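Local coordinates for histidine triad protein (Bacillus subtilis, PDB 1Y23) that probably binds nucleotides and hydrolyses nucleotide phosphoramidates or related compounds, as other members of the histidine triad (HIT) family do, and carries a zinc ion, at residues Lys47-Asn52 against Val98-Met103; Tyr23-Val28 against Tyr64-Pro69; Gly83-Asn88 against Ile106-Lys111; Gln36-His41 against Lys111-Gly116. All coordinates share one frame; numbering follows the deposited sequence.

Interaction 1: Lys47-Asn52 against Val98-Met103. With ZN (zinc ion), chain G.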
loop_
_atom_site.group_PDB
_atom_site.type_symbol
_atom_site.label_atom_id
_atom_site.label_comp_id
_atom_site.label_asym_id
_atom_site.label_seq_id
_atom_site.Cartn_x
_atom_site.Cartn_y
_atom_site.Cartn_z
ATOM N N LYS B 47 -16.047 4.075 -2.245
ATOM C CA LYS B 47 -17.431 3.911 -1.830
ATOM C C LYS B 47 -17.998 2.634 -2.436
ATOM O O LYS B 47 -18.866 1.996 -1.849
ATOM C CB LYS B 47 -18.260 5.129 -2.245
ATOM C CG LYS B 47 -17.823 6.445 -1.567
ATOM C CD LYS B 47 -18.804 7.594 -1.847
ATOM C CE LYS B 47 -18.394 8.887 -1.157
ATOM N NZ LYS B 47 -19.392 9.978 -1.354
ATOM N N THR B 48 -17.508 2.258 -3.613
ATOM C CA THR B 48 -17.970 1.036 -4.259
ATOM C C THR B 48 -17.539 -0.129 -3.366
ATOM O O THR B 48 -16.410 -0.144 -2.879
ATOM C CB THR B 48 -17.324 0.860 -5.647
ATOM O OG1 THR B 48 -17.624 1.997 -6.466
ATOM C CG2 THR B 48 -17.843 -0.397 -6.321
ATOM N N HIS B 49 -18.422 -1.095 -3.135
ATOM C CA HIS B 49 -18.044 -2.219 -2.291
ATOM C C HIS B 49 -17.162 -3.190 -3.062
ATOM O O HIS B 49 -17.642 -4.033 -3.814
ATOM C CB HIS B 49 -19.283 -2.947 -1.744
ATOM C CG HIS B 49 -18.963 -4.080 -0.807
ATOM N ND1 HIS B 49 -18.331 -3.898 0.406
ATOM C CD2 HIS B 49 -19.209 -5.411 -0.902
ATOM C CE1 HIS B 49 -18.203 -5.062 1.017
ATOM N NE2 HIS B 49 -18.728 -5.996 0.248
ATOM N N ILE B 50 -15.857 -3.032 -2.889
ATOM C CA ILE B 50 -14.879 -3.900 -3.524
ATOM C C ILE B 50 -14.247 -4.663 -2.353
ATOM O O ILE B 50 -13.732 -4.052 -1.417
ATOM C CB ILE B 50 -13.835 -3.052 -4.303
ATOM C CG1 ILE B 50 -12.708 -3.933 -4.818
ATOM C CG2 ILE B 50 -13.262 -1.968 -3.409
ATOM C CD1 ILE B 50 -11.652 -3.151 -5.566
ATOM N N GLU B 51 -14.305 -5.994 -2.397
ATOM C CA GLU B 51 -13.766 -6.829 -1.321
ATOM C C GLU B 51 -12.284 -6.680 -1.068
ATOM O O GLU B 51 -11.846 -6.543 0.073
ATOM C CB GLU B 51 -14.002 -8.319 -1.593
ATOM C CG GLU B 51 -15.376 -8.872 -1.288
ATOM C CD GLU B 51 -15.387 -10.401 -1.299
ATOM O OE1 GLU B 51 -16.485 -10.993 -1.263
ATOM O OE2 GLU B 51 -14.293 -11.013 -1.333
ATOM N N ASN B 52 -11.505 -6.735 -2.140
ATOM C CA ASN B 52 -10.063 -6.680 -2.001
ATOM C C ASN B 52 -9.390 -6.019 -3.189
ATOM O O ASN B 52 -10.054 -5.564 -4.117
ATOM C CB ASN B 52 -9.541 -8.101 -1.834
ATOM C CG ASN B 52 -10.130 -9.045 -2.858
ATOM O OD1 ASN B 52 -10.169 -8.739 -4.049
ATOM N ND2 ASN B 52 -10.595 -10.200 -2.403
ATOM N N VAL B 98 -12.112 -6.747 7.749
ATOM C CA VAL B 98 -13.339 -6.300 7.083
ATOM C C VAL B 98 -13.160 -6.554 5.589
ATOM O O VAL B 98 -12.180 -6.104 4.993
ATOM C CB VAL B 98 -13.609 -4.786 7.318
ATOM C CG1 VAL B 98 -14.827 -4.340 6.522
ATOM C CG2 VAL B 98 -13.828 -4.514 8.799
ATOM N N PHE B 99 -14.099 -7.274 4.981
ATOM C CA PHE B 99 -13.977 -7.573 3.559
ATOM C C PHE B 99 -14.419 -6.470 2.592
ATOM O O PHE B 99 -15.228 -6.696 1.691
ATOM C CB PHE B 99 -14.688 -8.889 3.216
ATOM C CG PHE B 99 -14.007 -10.120 3.781
ATOM C CD1 PHE B 99 -12.622 -10.147 3.983
ATOM C CD2 PHE B 99 -14.750 -11.265 4.078
ATOM C CE1 PHE B 99 -11.982 -11.291 4.479
ATOM C CE2 PHE B 99 -14.125 -12.419 4.574
ATOM C CZ PHE B 99 -12.734 -12.432 4.773
ATOM N N HIS B 100 -13.858 -5.281 2.787
ATOM C CA HIS B 100 -14.116 -4.119 1.934
ATOM C C HIS B 100 -12.731 -3.497 1.805
ATOM O O HIS B 100 -12.099 -3.180 2.812
ATOM C CB HIS B 100 -15.105 -3.149 2.604
ATOM C CG HIS B 100 -15.530 -2.004 1.731
ATOM N ND1 HIS B 100 -16.764 -1.396 1.845
ATOM C CD2 HIS B 100 -14.872 -1.327 0.754
ATOM C CE1 HIS B 100 -16.848 -0.400 0.982
ATOM N NE2 HIS B 100 -15.715 -0.336 0.309
ATOM N N TYR B 101 -12.251 -3.349 0.573
ATOM C CA TYR B 101 -10.915 -2.802 0.336
ATOM C C TYR B 101 -10.665 -1.512 1.098
ATOM O O TYR B 101 -11.488 -0.599 1.080
ATOM C CB TYR B 101 -10.676 -2.546 -1.164
ATOM C CG TYR B 101 -9.292 -1.998 -1.477
ATOM C CD1 TYR B 101 -8.201 -2.857 -1.662
ATOM C CD2 TYR B 101 -9.059 -0.618 -1.512
ATOM C CE1 TYR B 101 -6.911 -2.354 -1.867
ATOM C CE2 TYR B 101 -7.779 -0.103 -1.713
ATOM C CZ TYR B 101 -6.705 -0.974 -1.888
ATOM O OH TYR B 101 -5.432 -0.472 -2.065
ATOM N N HIS B 102 -9.521 -1.452 1.771
ATOM C CA HIS B 102 -9.127 -0.264 2.510
ATOM C C HIS B 102 -7.614 -0.158 2.579
ATOM O O HIS B 102 -6.909 -1.163 2.637
ATOM C CB HIS B 102 -9.723 -0.248 3.931
ATOM C CG HIS B 102 -9.501 -1.509 4.711
ATOM N ND1 HIS B 102 -10.151 -2.689 4.421
ATOM C CD2 HIS B 102 -8.730 -1.762 5.794
ATOM C CE1 HIS B 102 -9.794 -3.613 5.293
ATOM N NE2 HIS B 102 -8.932 -3.077 6.140
ATOM N N MET B 103 -7.127 1.076 2.553
ATOM C CA MET B 103 -5.704 1.355 2.618
ATOM C C MET B 103 -5.429 2.079 3.926
ATOM O O MET B 103 -6.139 3.023 4.271
ATOM C CB MET B 103 -5.297 2.255 1.452
ATOM C CG MET B 103 -3.837 2.666 1.452
ATOM S SD MET B 103 -2.779 1.466 0.615
ATOM C CE MET B 103 -2.538 2.288 -0.959
HETATM ZN ZN ZN G . -18.452 -2.625 2.161
#

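Interaction 2: Tyr23-Val28 against Tyr64-Pro69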
loop_
_atom_site.group_PDB
_atom_site.type_symbol
_atom_site.label_atom_id
_atom_site.label_comp_id
_atom_site.label_asym_id
_atom_site.label_seq_id
_atom_site.Cartn_x
_atom_site.Cartn_y
_atom_site.Cartn_z
ATOM N N TYR B 23 -11.442 13.133 4.241
ATOM C CA TYR B 23 -11.548 13.372 2.820
ATOM C C TYR B 23 -12.738 12.636 2.254
ATOM O O TYR B 23 -13.089 11.555 2.723
ATOM C CB TYR B 23 -10.288 12.900 2.104
ATOM C CG TYR B 23 -10.361 13.069 0.606
ATOM C CD1 TYR B 23 -9.987 14.264 -0.010
ATOM C CD2 TYR B 23 -10.819 12.030 -0.201
ATOM C CE1 TYR B 23 -10.065 14.411 -1.401
ATOM C CE2 TYR B 23 -10.902 12.167 -1.578
ATOM C CZ TYR B 23 -10.522 13.352 -2.172
ATOM O OH TYR B 23 -10.577 13.455 -3.540
ATOM N N GLU B 24 -13.361 13.237 1.247
ATOM C CA GLU B 24 -14.502 12.629 0.588
ATOM C C GLU B 24 -14.837 13.267 -0.755
ATOM O O GLU B 24 -14.819 14.494 -0.899
ATOM C CB GLU B 24 -15.749 12.672 1.487
ATOM C CG GLU B 24 -16.986 12.034 0.831
ATOM C CD GLU B 24 -18.221 11.984 1.722
ATOM O OE1 GLU B 24 -19.265 11.473 1.255
ATOM O OE2 GLU B 24 -18.157 12.450 2.881
ATOM N N ASP B 25 -15.115 12.412 -1.742
ATOM C CA ASP B 25 -15.526 12.843 -3.078
ATOM C C ASP B 25 -16.556 11.846 -3.588
ATOM O O ASP B 25 -17.143 11.098 -2.808
ATOM C CB ASP B 25 -14.342 12.965 -4.061
ATOM C CG ASP B 25 -13.622 11.646 -4.319
ATOM O OD1 ASP B 25 -14.288 10.607 -4.504
ATOM O OD2 ASP B 25 -12.375 11.658 -4.356
ATOM N N GLU B 26 -16.769 11.832 -4.894
ATOM C CA GLU B 26 -17.758 10.949 -5.493
ATOM C C GLU B 26 -17.497 9.442 -5.360
ATOM O O GLU B 26 -18.437 8.656 -5.220
ATOM C CB GLU B 26 -17.921 11.320 -6.968
ATOM C CG GLU B 26 -19.032 10.586 -7.687
ATOM C CD GLU B 26 -19.253 11.114 -9.095
ATOM O OE1 GLU B 26 -20.107 10.538 -9.811
ATOM O OE2 GLU B 26 -18.579 12.100 -9.478
ATOM N N HIS B 27 -16.233 9.034 -5.380
ATOM C CA HIS B 27 -15.907 7.611 -5.308
ATOM C C HIS B 27 -15.060 7.190 -4.118
ATOM O O HIS B 27 -14.919 6.002 -3.841
ATOM C CB HIS B 27 -15.179 7.209 -6.586
ATOM C CG HIS B 27 -15.854 7.682 -7.834
ATOM N ND1 HIS B 27 -17.060 7.172 -8.264
ATOM C CD2 HIS B 27 -15.492 8.618 -8.741
ATOM C CE1 HIS B 27 -17.409 7.773 -9.386
ATOM N NE2 HIS B 27 -16.477 8.653 -9.698
ATOM N N VAL B 28 -14.501 8.162 -3.414
ATOM C CA VAL B 28 -13.646 7.856 -2.286
ATOM C C VAL B 28 -14.117 8.451 -0.964
ATOM O O VAL B 28 -14.783 9.484 -0.931
ATOM C CB VAL B 28 -12.204 8.349 -2.560
ATOM C CG1 VAL B 28 -11.273 7.896 -1.448
ATOM C CG2 VAL B 28 -11.712 7.811 -3.908
ATOM N N TYR B 64 -9.782 6.110 -7.411
ATOM C CA TYR B 64 -9.354 5.870 -6.040
ATOM C C TYR B 64 -7.971 6.330 -5.605
ATOM O O TYR B 64 -7.847 7.159 -4.703
ATOM C CB TYR B 64 -9.462 4.380 -5.706
ATOM C CG TYR B 64 -8.923 4.046 -4.337
ATOM C CD1 TYR B 64 -9.686 4.259 -3.193
ATOM C CD2 TYR B 64 -7.617 3.569 -4.181
ATOM C CE1 TYR B 64 -9.163 4.010 -1.920
ATOM C CE2 TYR B 64 -7.079 3.319 -2.914
ATOM C CZ TYR B 64 -7.863 3.541 -1.786
ATOM O OH TYR B 64 -7.341 3.296 -0.530
ATOM N N PHE B 65 -6.935 5.787 -6.235
ATOM C CA PHE B 65 -5.560 6.081 -5.844
ATOM C C PHE B 65 -5.100 7.528 -5.749
ATOM O O PHE B 65 -4.264 7.842 -4.906
ATOM C CB PHE B 65 -4.574 5.323 -6.738
ATOM C CG PHE B 65 -3.144 5.401 -6.252
ATOM C CD1 PHE B 65 -2.774 4.822 -5.036
ATOM C CD2 PHE B 65 -2.176 6.081 -6.984
ATOM C CE1 PHE B 65 -1.464 4.927 -4.561
ATOM C CE2 PHE B 65 -0.863 6.190 -6.515
ATOM C CZ PHE B 65 -0.509 5.610 -5.301
ATOM N N HIS B 66 -5.617 8.405 -6.607
ATOM C CA HIS B 66 -5.182 9.795 -6.568
ATOM C C HIS B 66 -5.375 10.420 -5.179
ATOM O O HIS B 66 -4.589 11.274 -4.752
ATOM C CB HIS B 66 -5.914 10.637 -7.626
ATOM C CG HIS B 66 -7.322 10.975 -7.260
ATOM N ND1 HIS B 66 -8.390 10.166 -7.582
ATOM C CD2 HIS B 66 -7.831 11.999 -6.533
ATOM C CE1 HIS B 66 -9.496 10.673 -7.065
ATOM N NE2 HIS B 66 -9.184 11.785 -6.422
ATOM N N ALA B 67 -6.409 9.992 -4.466
ATOM C CA ALA B 67 -6.671 10.528 -3.133
ATOM C C ALA B 67 -5.592 10.147 -2.102
ATOM O O ALA B 67 -5.343 10.897 -1.151
ATOM C CB ALA B 67 -8.046 10.074 -2.641
ATOM N N VAL B 68 -4.946 8.999 -2.295
ATOM C CA VAL B 68 -3.915 8.539 -1.367
ATOM C C VAL B 68 -2.770 9.541 -1.172
ATOM O O VAL B 68 -2.415 9.881 -0.041
ATOM C CB VAL B 68 -3.351 7.160 -1.819
ATOM C CG1 VAL B 68 -2.122 6.776 -0.985
ATOM C CG2 VAL B 68 -4.433 6.105 -1.664
ATOM N N PRO B 69 -2.173 10.025 -2.269
ATOM C CA PRO B 69 -1.075 10.988 -2.135
ATOM C C PRO B 69 -1.535 12.279 -1.457
ATOM O O PRO B 69 -0.847 12.813 -0.581
ATOM C CB PRO B 69 -0.640 11.212 -3.581
ATOM C CG PRO B 69 -0.931 9.879 -4.220
ATOM C CD PRO B 69 -2.301 9.574 -3.665
#

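Interaction 3: Gly83-Asn88 against Ile106-Lys111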
loop_
_atom_site.group_PDB
_atom_site.type_symbol
_atom_site.label_atom_id
_atom_site.label_comp_id
_atom_site.label_asym_id
_atom_site.label_seq_id
_atom_site.Cartn_x
_atom_site.Cartn_y
_atom_site.Cartn_z
ATOM N N GLY B 83 8.190 9.734 9.385
ATOM C CA GLY B 83 7.998 8.734 8.348
ATOM C C GLY B 83 6.517 8.491 8.111
ATOM O O GLY B 83 5.672 9.126 8.743
ATOM N N LEU B 84 6.194 7.575 7.201
ATOM C CA LEU B 84 4.799 7.264 6.901
ATOM C C LEU B 84 4.685 6.018 6.022
ATOM O O LEU B 84 5.479 5.826 5.106
ATOM C CB LEU B 84 4.125 8.463 6.213
ATOM C CG LEU B 84 2.668 8.270 5.772
ATOM C CD1 LEU B 84 1.881 9.573 5.866
ATOM C CD2 LEU B 84 2.654 7.731 4.356
ATOM N N ASN B 85 3.711 5.160 6.311
ATOM C CA ASN B 85 3.524 3.956 5.504
ATOM C C ASN B 85 2.094 3.863 5.001
ATOM O O ASN B 85 1.192 4.509 5.537
ATOM C CB ASN B 85 3.785 2.661 6.304
ATOM C CG ASN B 85 4.997 2.737 7.213
ATOM O OD1 ASN B 85 4.906 3.219 8.340
ATOM N ND2 ASN B 85 6.134 2.246 6.733
ATOM N N THR B 86 1.903 3.070 3.953
ATOM C CA THR B 86 0.569 2.789 3.441
ATOM C C THR B 86 0.572 1.267 3.427
ATOM O O THR B 86 1.551 0.637 3.016
ATOM C CB THR B 86 0.285 3.373 1.998
ATOM O OG1 THR B 86 1.084 2.703 1.010
ATOM C CG2 THR B 86 0.563 4.872 1.964
ATOM N N LEU B 87 -0.516 0.696 3.933
ATOM C CA LEU B 87 -0.683 -0.746 4.038
ATOM C C LEU B 87 -2.076 -1.196 3.647
ATOM O O LEU B 87 -3.083 -0.623 4.066
ATOM C CB LEU B 87 -0.413 -1.205 5.472
ATOM C CG LEU B 87 -0.632 -2.687 5.796
ATOM C CD1 LEU B 87 0.393 -3.541 5.057
ATOM C CD2 LEU B 87 -0.513 -2.899 7.304
ATOM N N ASN B 88 -2.119 -2.246 2.847
ATOM C CA ASN B 88 -3.367 -2.813 2.384
ATOM C C ASN B 88 -3.306 -4.307 2.707
ATOM O O ASN B 88 -2.318 -4.962 2.392
ATOM C CB ASN B 88 -3.475 -2.603 0.879
ATOM C CG ASN B 88 -4.577 -3.414 0.259
ATOM O OD1 ASN B 88 -4.448 -3.909 -0.858
ATOM N ND2 ASN B 88 -5.675 -3.552 0.975
ATOM N N ILE B 106 -0.435 5.217 7.643
ATOM C CA ILE B 106 0.135 5.301 8.977
ATOM C C ILE B 106 1.327 6.230 9.131
ATOM O O ILE B 106 2.413 5.963 8.628
ATOM C CB ILE B 106 0.524 3.895 9.473
ATOM C CG1 ILE B 106 -0.691 2.958 9.357
ATOM C CG2 ILE B 106 0.999 3.965 10.916
ATOM C CD1 ILE B 106 -0.351 1.477 9.423
ATOM N N PRO B 107 1.123 7.361 9.820
ATOM C CA PRO B 107 2.221 8.307 10.027
ATOM C C PRO B 107 3.132 7.696 11.084
ATOM O O PRO B 107 2.664 6.969 11.965
ATOM C CB PRO B 107 1.504 9.563 10.518
ATOM C CG PRO B 107 0.357 8.998 11.293
ATOM C CD PRO B 107 -0.133 7.881 10.393
ATOM N N ARG B 108 4.429 7.960 10.981
ATOM C CA ARG B 108 5.394 7.414 11.933
ATOM C C ARG B 108 6.044 8.528 12.745
ATOM O O ARG B 108 6.378 9.584 12.209
ATOM C CB ARG B 108 6.467 6.600 11.192
ATOM C CG ARG B 108 5.926 5.363 10.482
ATOM C CD ARG B 108 5.321 4.369 11.492
ATOM N NE ARG B 108 6.329 3.613 12.230
ATOM C CZ ARG B 108 7.126 2.694 11.688
ATOM N NH1 ARG B 108 8.014 2.057 12.436
ATOM N NH2 ARG B 108 7.031 2.396 10.400
ATOM N N TYR B 109 6.219 8.291 14.041
ATOM C CA TYR B 109 6.827 9.287 14.920
ATOM C C TYR B 109 8.040 8.740 15.674
ATOM O O TYR B 109 8.733 9.480 16.372
ATOM C CB TYR B 109 5.785 9.801 15.915
ATOM C CG TYR B 109 4.541 10.371 15.261
ATOM C CD1 TYR B 109 3.354 9.640 15.217
ATOM C CD2 TYR B 109 4.551 11.647 14.693
ATOM C CE1 TYR B 109 2.204 10.168 14.623
ATOM C CE2 TYR B 109 3.408 12.187 14.095
ATOM C CZ TYR B 109 2.240 11.443 14.068
ATOM O OH TYR B 109 1.101 11.974 13.502
ATOM N N GLY B 110 8.289 7.441 15.530
ATOM C CA GLY B 110 9.421 6.829 16.199
ATOM C C GLY B 110 9.017 5.938 17.357
ATOM O O GLY B 110 8.235 4.998 17.188
ATOM N N LYS B 111 9.551 6.233 18.538
ATOM C CA LYS B 111 9.246 5.458 19.735
ATOM C C LYS B 111 7.775 5.578 20.116
ATOM O O LYS B 111 7.258 6.676 20.348
ATOM C CB LYS B 111 10.131 5.903 20.911
ATOM C CG LYS B 111 11.611 5.538 20.759
ATOM C CD LYS B 111 12.443 5.896 22.004
ATOM C CE LYS B 111 12.701 7.409 22.150
ATOM N NZ LYS B 111 13.686 7.958 21.158
#

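Interaction 4: Gln36-His41 against Lys111-Gly116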
loop_
_atom_site.group_PDB
_atom_site.type_symbol
_atom_site.label_atom_id
_atom_site.label_comp_id
_atom_site.label_asym_id
_atom_site.label_seq_id
_atom_site.Cartn_x
_atom_site.Cartn_y
_atom_site.Cartn_z
ATOM N N GLN B 36 -6.346 3.942 15.913
ATOM C CA GLN B 36 -5.254 4.912 15.966
ATOM C C GLN B 36 -3.904 4.300 16.339
ATOM O O GLN B 36 -3.355 4.604 17.400
ATOM C CB GLN B 36 -5.571 6.042 16.955
ATOM C CG GLN B 36 -6.650 7.021 16.507
ATOM C CD GLN B 36 -6.275 7.793 15.242
ATOM O OE1 GLN B 36 -5.304 8.563 15.217
ATOM N NE2 GLN B 36 -7.049 7.591 14.186
ATOM N N VAL B 37 -3.376 3.435 15.478
ATOM C CA VAL B 37 -2.076 2.816 15.718
ATOM C C VAL B 37 -1.101 3.937 16.052
ATOM O O VAL B 37 -0.189 3.774 16.861
ATOM C CB VAL B 37 -1.578 2.065 14.467
ATOM C CG1 VAL B 37 -0.062 2.127 14.379
ATOM C CG2 VAL B 37 -2.034 0.623 14.521
ATOM N N THR B 38 -1.300 5.070 15.393
ATOM C CA THR B 38 -0.494 6.260 15.616
ATOM C C THR B 38 -1.453 7.423 15.416
ATOM O O THR B 38 -2.509 7.262 14.804
ATOM C CB THR B 38 0.695 6.379 14.615
ATOM O OG1 THR B 38 0.203 6.489 13.271
ATOM C CG2 THR B 38 1.610 5.159 14.722
ATOM N N LYS B 39 -1.106 8.585 15.953
ATOM C CA LYS B 39 -1.952 9.759 15.819
ATOM C C LYS B 39 -2.052 10.136 14.342
ATOM O O LYS B 39 -1.053 10.490 13.711
ATOM C CB LYS B 39 -1.356 10.916 16.624
ATOM C CG LYS B 39 -2.316 12.066 16.872
ATOM C CD LYS B 39 -1.666 13.137 17.733
ATOM C CE LYS B 39 -2.664 14.201 18.141
ATOM N NZ LYS B 39 -2.003 15.272 18.939
ATOM N N GLY B 40 -3.261 10.041 13.797
ATOM C CA GLY B 40 -3.481 10.370 12.399
ATOM C C GLY B 40 -3.784 9.149 11.539
ATOM O O GLY B 40 -3.959 9.264 10.327
ATOM N N HIS B 41 -3.843 7.981 12.170
ATOM C CA HIS B 41 -4.128 6.725 11.483
ATOM C C HIS B 41 -5.406 6.866 10.661
ATOM O O HIS B 41 -6.505 6.960 11.211
ATOM C CB HIS B 41 -4.259 5.596 12.520
ATOM C CG HIS B 41 -4.456 4.236 11.922
ATOM N ND1 HIS B 41 -4.089 3.936 10.630
ATOM C CD2 HIS B 41 -4.972 3.095 12.441
ATOM C CE1 HIS B 41 -4.374 2.670 10.374
ATOM N NE2 HIS B 41 -4.911 2.137 11.456
ATOM N N LYS B 111 9.551 6.233 18.538
ATOM C CA LYS B 111 9.246 5.458 19.735
ATOM C C LYS B 111 7.775 5.578 20.116
ATOM O O LYS B 111 7.258 6.676 20.348
ATOM C CB LYS B 111 10.131 5.903 20.911
ATOM C CG LYS B 111 11.611 5.538 20.759
ATOM C CD LYS B 111 12.443 5.896 22.004
ATOM C CE LYS B 111 12.701 7.409 22.150
ATOM N NZ LYS B 111 13.686 7.958 21.158
ATOM N N GLY B 112 7.107 4.432 20.174
ATOM C CA GLY B 112 5.698 4.413 20.519
ATOM C C GLY B 112 4.774 4.022 19.377
ATOM O O GLY B 112 3.607 3.699 19.609
ATOM N N ASP B 113 5.276 4.042 18.145
ATOM C CA ASP B 113 4.438 3.691 17.004
ATOM C C ASP B 113 3.770 2.342 17.184
ATOM O O ASP B 113 4.428 1.344 17.481
ATOM C CB ASP B 113 5.237 3.675 15.698
ATOM C CG ASP B 113 5.636 5.060 15.245
ATOM O OD1 ASP B 113 4.847 6.012 15.461
ATOM O OD2 ASP B 113 6.732 5.192 14.657
ATOM N N GLY B 114 2.454 2.318 16.995
ATOM C CA GLY B 114 1.703 1.081 17.130
ATOM C C GLY B 114 1.865 0.180 15.915
ATOM O O GLY B 114 1.258 -0.890 15.837
ATOM N N PHE B 115 2.671 0.624 14.951
ATOM C CA PHE B 115 2.914 -0.164 13.746
ATOM C C PHE B 115 4.398 -0.373 13.484
ATOM O O PHE B 115 5.220 0.525 13.677
ATOM C CB PHE B 115 2.285 0.479 12.501
ATOM C CG PHE B 115 2.643 -0.229 11.218
ATOM C CD1 PHE B 115 2.063 -1.461 10.899
ATOM C CD2 PHE B 115 3.620 0.290 10.374
ATOM C CE1 PHE B 115 2.449 -2.166 9.762
ATOM C CE2 PHE B 115 4.015 -0.405 9.234
ATOM C CZ PHE B 115 3.430 -1.641 8.925
ATOM N N GLY B 116 4.716 -1.579 13.036
ATOM C CA GLY B 116 6.084 -1.945 12.732
ATOM C C GLY B 116 6.059 -3.160 11.830
ATOM O O GLY B 116 5.243 -4.064 12.014
#

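Interaction 1: Lys47-Asn52 against Val98-Met103
His49 and His100 meet at a zinc ion, each giving its ND1, and the His49 ring directs its edge toward the His100 face with the planes at 87°. Followed outward, His49 CB stands back from the metal, CG approaches, and His49 ND1 binds zinc at 2.2 Å, 3.3 Å from His100 ND1. Further round the ring, His49 CE1 lies 3.5 Å from Phe99 O, and His49 NE2 is 3.8 Å from that oxygen. His100 ND1 binds zinc at 2.1 Å, while His49 CA rides over the His100 face. CG is anti to the backbone N in both residues (chi1 -177° in His49), which carries CG toward the zinc. Beside the site, Tyr101 N donates to Ile50 O at 2.6 Å, almost straight, and Ile50 CG2 packs on Tyr101 CB. His102 ND1 donates to His100 O at 2.6 Å in its ring plane, tying together the first two histidines of the His-X-His-X-His motif that names the family. Cys7 and Cys10 complete the zinc site. Because His100 binds metal through ND1, its NE2 serves as donor to Pro46 O, a second-shell bond that fixes the ring's rotation and would probably strengthen its hold on the zinc.

Interaction 2: Tyr23-Val28 against Tyr64-Pro69
Val28 and Tyr64 bring the backbones to their closest approach, 6.0 Å between their CA atoms, where the opening of strand 28-32 passes the segment leading into helix 67-79. Val28 CG2 leans on Tyr64 CA at 3.7 Å, and its other methyl, CG1, turns to Ala67 CB. That same Ala67 CB is met by the Tyr23 ring, whose CE2 lies 3.7 Å away. Polar tips gather beside this apolar patch. Tyr23 OH donates to Asp25 OD2 at 2.7 Å, on the anti lone pair of that oxygen. OD1 of the same carboxylate takes two backbone N-H groups, His27 N at 2.7 Å and Val28 N, the second from the syn side and well out of the carboxylate plane; this is an Asx turn, reached with Asp25 CG between the backbone N and the carbonyl carbon (chi1 62°). Asp25 and His66 point tip to tip, His66 NE2 standing 3.8 Å from Asp25 OD2, with Tyr23 OH also near the edge of the ring. An alanine in place of Asp25 would probably leave the Tyr23 hydroxyl and both turn amides without their acceptor, letting the turn slacken. Around the contact, Val28 also touches Val44 of strand 42-46, Tyr64 OH bonds to Val44 O, and Tyr23 packs on Leu142 of the second subunit, while Phe65 stacks on Phe65 of that subunit.

Interaction 3: Gly83-Asn88 against Ile106-Lys111
Asn85 and Ile106 form the tight part of this antiparallel pairing, a hydrogen-bonded pair in which Asn85 N to Ile106 O and Ile106 N to Asn85 O both measure 2.8 Å. Next to them, Leu84 CA comes within 3.2 Å of Ile106 O, a CA-H...O contact, in the non-hydrogen-bonded pair with Pro107. Toward Gly83 the grip is uneven: Arg108 N gives Gly83 O a bond of 2.8 Å from above the carbonyl plane, whereas the return bond, Gly83 N to Arg108 O, is weak at 3.4 Å. Gly83 suits this spot, since a beta carbon would press on Arg108 CB. Beyond Arg108 the second segment leaves the strand, and Tyr109, Gly110 and the exposed Lys111 make no contact with the first. Arg108 itself is partly exposed and folds back beside Asn85, which meets the guanidinium at its edge, the chain bent at chi2 (-63°) and chi3 (-76°); Arg108 CG lies 3.2 Å from Asn85 OD1, and NH2 donates to that oxygen at 3.1 Å. Arg108 NE is salt-bridged to Asp113. Asn85 ND2 donates to Ala94 O and Asn89 OD1 of the second subunit, whose strand pairs with 84-88. With the guanidinium pulling on OD1, the Asn85 amide is probably polarised, which would make ND2 a stronger donor across the interface.

Interaction 4: Gln36-His41 against Lys111-Gly116
Val37 and Gly114 supply the polar link between the two loops: Gly114 N donates to Val37 O at 3.0 Å, a weak bond bent to 133°. A beta carbon on Gly114 would clash with that oxygen. Van der Waals contacts run alongside it. Val37 CG1 presses on Gly114 C at 3.1 Å and on Phe115 CB at 3.4 Å, and an unstaggered chi1 of 147° is consistent with strain there. An alanine at Val37 would probably open a gap beside Phe115 CB and the Gly114 carbonyl carbon, leaving Phe115 less firmly held. A type II beta turn from Thr38 to His41 shapes the loop, with Gly40 at a positive phi and His41 N bonded to Thr38 O. Gln36 OE1 reinforces it, accepting from Gly40 N at 2.9 Å. Mixed contacts come last: Thr38 CG2, anti to its own carbonyl carbon, touches Asp113 OD1 at 3.4 Å, while Thr38 OG1 turns elsewhere, to Pro107 O. The Asp113 carboxylate ties down its own loop, accepting from Tyr109 N and Gly110 N and salt-bridged to Arg108. Phe115 and Gly116 pair antiparallel with a strand of the second subunit, and Trp119 of that subunit packs against Val37.

How the interactions relate
Contacts of like burial differ in chemistry here. Interactions 3 and 4 are largely buried, their centres about 7 Å apart; they share Lys111 and are stitched by Tyr109 OH to Lys39 O and Thr38 OG1 to Pro107 O. Interaction 3 is regular strand pairing, interaction 4 loop packing with one weak bond. Interactions 1 and 2 are partly buried: the first rests on metal coordination, the second on methyl and ring contacts without a hydrogen bond between its segments. They meet where Lys47 reaches Glu24 in a salt bridge. Strand 103-108 joins interactions 1 and 3, and all four contacts touch the second subunit.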